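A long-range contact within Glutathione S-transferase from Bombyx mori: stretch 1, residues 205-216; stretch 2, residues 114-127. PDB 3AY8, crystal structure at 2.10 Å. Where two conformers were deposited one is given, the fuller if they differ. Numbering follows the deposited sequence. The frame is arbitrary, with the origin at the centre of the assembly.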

# COMPACT_ATOMS: atom_id res chain seq x y z
N THR A 205 14.12 15.46 -11.67
CA THR A 205 13.29 16.66 -11.46
C THR A 205 12.74 16.66 -10.03
O THR A 205 12.77 17.69 -9.37
CB THR A 205 12.13 16.75 -12.48
OG1 THR A 205 12.63 16.60 -13.80
CG2 THR A 205 11.43 18.08 -12.39
N PHE A 206 12.24 15.51 -9.57
CA PHE A 206 11.76 15.36 -8.18
C PHE A 206 12.89 15.71 -7.22
O PHE A 206 12.71 16.54 -6.32
CB PHE A 206 11.24 13.93 -7.93
CG PHE A 206 10.88 13.64 -6.48
CD1 PHE A 206 9.62 13.98 -5.98
CD2 PHE A 206 11.80 13.01 -5.62
CE1 PHE A 206 9.27 13.70 -4.64
CE2 PHE A 206 11.47 12.73 -4.29
CZ PHE A 206 10.21 13.08 -3.79
N GLY A 207 14.04 15.07 -7.42
CA GLY A 207 15.21 15.28 -6.57
C GLY A 207 15.63 16.74 -6.49
O GLY A 207 15.86 17.26 -5.40
N ASP A 208 15.72 17.40 -7.64
CA ASP A 208 16.10 18.82 -7.69
C ASP A 208 15.14 19.71 -6.90
O ASP A 208 15.57 20.59 -6.16
CB ASP A 208 16.21 19.32 -9.14
CG ASP A 208 17.40 18.71 -9.90
OD1 ASP A 208 18.22 17.99 -9.29
OD2 ASP A 208 17.50 18.94 -11.12
N ALA A 209 13.84 19.47 -7.05
CA ALA A 209 12.84 20.27 -6.33
C ALA A 209 12.93 20.09 -4.81
O ALA A 209 12.73 21.06 -4.05
CB ALA A 209 11.43 19.96 -6.84
N VAL A 210 13.25 18.88 -4.35
CA VAL A 210 13.47 18.66 -2.92
C VAL A 210 14.75 19.36 -2.41
O VAL A 210 14.69 20.09 -1.42
CB VAL A 210 13.47 17.14 -2.54
CG1 VAL A 210 13.64 16.95 -1.04
CG2 VAL A 210 12.17 16.45 -3.02
N LYS A 211 15.87 19.13 -3.09
CA LYS A 211 17.16 19.71 -2.71
C LYS A 211 17.04 21.21 -2.60
O LYS A 211 17.54 21.81 -1.64
CB LYS A 211 18.23 19.36 -3.74
CG LYS A 211 18.73 17.94 -3.69
CD LYS A 211 19.43 17.61 -5.00
CE LYS A 211 20.34 16.43 -4.84
NZ LYS A 211 20.61 15.78 -6.14
N LYS A 212 16.36 21.81 -3.58
CA LYS A 212 16.22 23.25 -3.69
C LYS A 212 15.73 23.85 -2.37
O LYS A 212 16.13 24.94 -2.00
CB LYS A 212 15.28 23.61 -4.85
CG LYS A 212 15.21 25.11 -5.16
CD LYS A 212 14.45 25.41 -6.44
CE LYS A 212 14.37 26.92 -6.67
NZ LYS A 212 14.01 27.27 -8.07
N ASN A 213 14.87 23.11 -1.66
CA ASN A 213 14.33 23.60 -0.39
C ASN A 213 15.08 23.20 0.88
O ASN A 213 14.75 23.67 1.98
CB ASN A 213 12.85 23.25 -0.27
CG ASN A 213 11.99 24.09 -1.17
OD1 ASN A 213 12.46 25.06 -1.76
ND2 ASN A 213 10.71 23.73 -1.29
N ILE A 214 16.09 22.35 0.74
CA ILE A 214 16.91 21.94 1.88
C ILE A 214 18.02 22.96 2.11
O ILE A 214 18.80 23.27 1.20
CB ILE A 214 17.51 20.52 1.69
CG1 ILE A 214 16.41 19.47 1.51
CG2 ILE A 214 18.41 20.16 2.89
CD1 ILE A 214 16.91 18.08 1.17
N LYS A 215 18.07 23.49 3.33
CA LYS A 215 19.14 24.41 3.74
C LYS A 215 20.35 23.62 4.23
O LYS A 215 20.29 23.00 5.29
CB LYS A 215 18.63 25.38 4.82
CG LYS A 215 17.67 26.46 4.29
CD LYS A 215 17.30 27.48 5.37
CE LYS A 215 16.29 28.49 4.86
NZ LYS A 215 15.69 29.27 5.98
N GLN A 216 21.42 23.63 3.44
CA GLN A 216 22.65 22.89 3.78
C GLN A 216 23.59 23.73 4.63
O GLN A 216 23.18 24.29 5.66
CB GLN A 216 23.36 22.40 2.51
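Stretch 2 (114-127) ICFPILFLGETEIK

What fills the centre of the contact? Val210 lies among three residues of stretch 2, with chi1 in the t well. Val210 CG1 is 3.8 Å from Ile118 CG2, while Val210 CG2 is 3.8 Å from Leu119 CD2 and 4.0 Å from Cys115 CB. Cys115, Ile118 and Leu119 are spaced by three and four residues or adjacent, so a single turn of helix brings all of them to the same side. Leu119 starts out sideways from its CA, but with chi1 m and chi2 t its end comes nearer, and CD2 reaches Ala209 CB at 3.6 Å. The same methyl, Leu119 CD2, also lies 3.8 Å from Val210 N, so it sits close against the backbone of the stretch 1 helix. One turn earlier, Phe206 closes this apolar patch: its CZ is 3.5 Å from Cys115 CB and its CE1 4.0 Å from Leu119 CD1. Cys115 SG lies 4.8 Å from the centroid of the Phe206 ring, in an oblique sulfur-aromatic approach.

How do the two backbones run past each other? Stretch 2 enters as the last part of a helix, residues 114-120, which crosses the helix of stretch 1 at 65°, with the axes 8.6 Å apart at their closest. The crossing is near Val210 and Leu119, whose CA atoms are 5.7 Å apart. Pro117 has no N-H to give to the turn before it, and the helix is kinked there. Leu121 leaves helical phi/psi, and Gly122 follows with a positive phi of 82°, a value that suits glycine. The carbonyl of Pro117 holds this turn together, accepting from Leu121 N and Glu123 N, each at 2.9 Å from Pro117 O. From Glu123 the chain is extended in part, and it comes back against the end of stretch 1, where the CA atoms of Ile214 and Thr124 are 4.6 Å apart.

What ties the end of the stretch 2 helix to stretch 1? Asn213 points toward stretch 2 and donates from ND2 to Ile118 O, a hydrogen bond of 3.0 Å with an angle of 156° at the hydrogen. Near the end of a helix a carbonyl can lack a backbone donor, and the amide supplies one here. The apolar packing continues alongside, with Ile214 CG1 4.1 Å from Ile118 CG2 and Ile214 CD1 4.3 Å from Ile126 CD1.

How does the contact finish at its polar edge? Here backbone meets backbone around Thr124. Lys215 N donates to Thr124 O at 3.1 Å, and the same carbonyl oxygen receives a CA-H...O contact from Ile214 CA at 3.4 Å. A second such contact runs the other way, from Thr124 CA to Asn213 O at 3.6 Å. Within stretch 2, Glu123 OE2 steadies the loop by accepting from Thr124 N at 3.0 Å and from Glu125 N at 3.2 Å.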

# COMPACT_ATOMS: atom_id res chain seq x y z
N ILE A 114 9.35 12.32 4.31
CA ILE A 114 10.51 13.22 4.23
C ILE A 114 10.30 14.34 3.20
O ILE A 114 10.46 15.53 3.52
CB ILE A 114 11.79 12.43 3.91
CG1 ILE A 114 12.17 11.54 5.10
CG2 ILE A 114 12.97 13.37 3.51
CD1 ILE A 114 13.01 10.32 4.72
N CYS A 115 9.92 13.97 1.98
CA CYS A 115 9.94 14.92 0.87
C CYS A 115 8.75 15.87 0.75
O CYS A 115 8.94 17.02 0.35
CB CYS A 115 10.16 14.20 -0.46
SG CYS A 115 11.72 13.30 -0.52
N PHE A 116 7.55 15.41 1.07
CA PHE A 116 6.35 16.23 0.95
C PHE A 116 6.39 17.51 1.81
O PHE A 116 6.04 18.59 1.33
CB PHE A 116 5.09 15.41 1.26
CG PHE A 116 3.81 16.19 1.11
CD1 PHE A 116 3.08 16.13 -0.08
CD2 PHE A 116 3.32 16.96 2.16
CE1 PHE A 116 1.89 16.84 -0.23
CE2 PHE A 116 2.13 17.69 2.02
CZ PHE A 116 1.42 17.62 0.82
N PRO A 117 6.81 17.40 3.09
CA PRO A 117 6.84 18.63 3.88
C PRO A 117 7.92 19.61 3.42
O PRO A 117 7.78 20.82 3.63
CB PRO A 117 7.13 18.13 5.29
CG PRO A 117 6.63 16.72 5.28
CD PRO A 117 7.00 16.22 3.94
N ILE A 118 8.99 19.07 2.83
CA ILE A 118 10.09 19.88 2.30
C ILE A 118 9.65 20.61 1.02
O ILE A 118 10.00 21.78 0.82
CB ILE A 118 11.36 19.03 2.02
CG1 ILE A 118 12.00 18.58 3.34
CG2 ILE A 118 12.37 19.78 1.16
CD1 ILE A 118 13.15 17.59 3.17
N LEU A 119 8.89 19.92 0.17
CA LEU A 119 8.41 20.51 -1.08
C LEU A 119 7.33 21.56 -0.85
O LEU A 119 7.33 22.60 -1.50
CB LEU A 119 7.86 19.44 -2.03
CG LEU A 119 8.81 18.45 -2.71
CD1 LEU A 119 8.06 17.19 -3.15
CD2 LEU A 119 9.51 19.09 -3.90
N PHE A 120 6.42 21.28 0.08
CA PHE A 120 5.16 22.03 0.17
C PHE A 120 4.88 22.71 1.51
O PHE A 120 4.12 23.67 1.54
CB PHE A 120 3.97 21.13 -0.18
CG PHE A 120 4.04 20.53 -1.55
CD1 PHE A 120 4.06 21.35 -2.69
CD2 PHE A 120 4.06 19.15 -1.72
CE1 PHE A 120 4.11 20.79 -3.97
CE2 PHE A 120 4.11 18.59 -3.00
CZ PHE A 120 4.14 19.41 -4.12
N LEU A 121 5.45 22.20 2.59
CA LEU A 121 5.03 22.65 3.93
C LEU A 121 6.08 23.47 4.67
O LEU A 121 5.96 23.67 5.88
CB LEU A 121 4.59 21.46 4.79
CG LEU A 121 3.52 20.48 4.29
CD1 LEU A 121 3.23 19.45 5.37
CD2 LEU A 121 2.23 21.20 3.88
N GLY A 122 7.10 23.94 3.96
CA GLY A 122 8.10 24.80 4.56
C GLY A 122 9.20 24.11 5.34
O GLY A 122 9.97 24.77 6.03
N GLU A 123 9.27 22.78 5.25
CA GLU A 123 10.33 22.04 5.95
C GLU A 123 11.65 22.21 5.20
O GLU A 123 11.68 22.18 3.97
CB GLU A 123 9.97 20.55 6.11
CG GLU A 123 11.00 19.73 6.91
CD GLU A 123 11.27 20.32 8.30
OE1 GLU A 123 10.38 20.21 9.18
OE2 GLU A 123 12.36 20.88 8.51
N THR A 124 12.74 22.40 5.95
CA THR A 124 14.05 22.72 5.36
C THR A 124 15.14 21.70 5.68
O THR A 124 16.30 21.86 5.27
CB THR A 124 14.54 24.12 5.80
OG1 THR A 124 14.46 24.20 7.23
CG2 THR A 124 13.70 25.23 5.18
N GLU A 125 14.80 20.67 6.44
CA GLU A 125 15.77 19.63 6.78
C GLU A 125 15.15 18.24 6.81
O GLU A 125 13.93 18.08 6.88
CB GLU A 125 16.48 19.94 8.12
CG GLU A 125 15.54 20.23 9.28
CD GLU A 125 16.22 20.15 10.65
OE1 GLU A 125 17.18 20.90 10.90
OE2 GLU A 125 15.77 19.32 11.48
N ILE A 126 15.99 17.22 6.73
CA ILE A 126 15.55 15.84 6.88
C ILE A 126 15.62 15.48 8.37
O ILE A 126 16.70 15.44 8.94
CB ILE A 126 16.38 14.90 5.99
CG1 ILE A 126 16.27 15.36 4.52
CG2 ILE A 126 15.95 13.43 6.20
CD1 ILE A 126 17.01 14.49 3.47
N LYS A 127 14.45 15.26 8.98
CA LYS A 127 14.38 14.91 10.40
C LYS A 127 15.06 13.56 10.66
O LYS A 127 14.90 12.62 9.89
CB LYS A 127 12.92 14.85 10.89
CG LYS A 127 12.29 16.20 11.21
CD LYS A 127 10.79 16.03 11.52
CE LYS A 127 10.03 17.36 11.47
NZ LYS A 127 9.72 17.93 12.81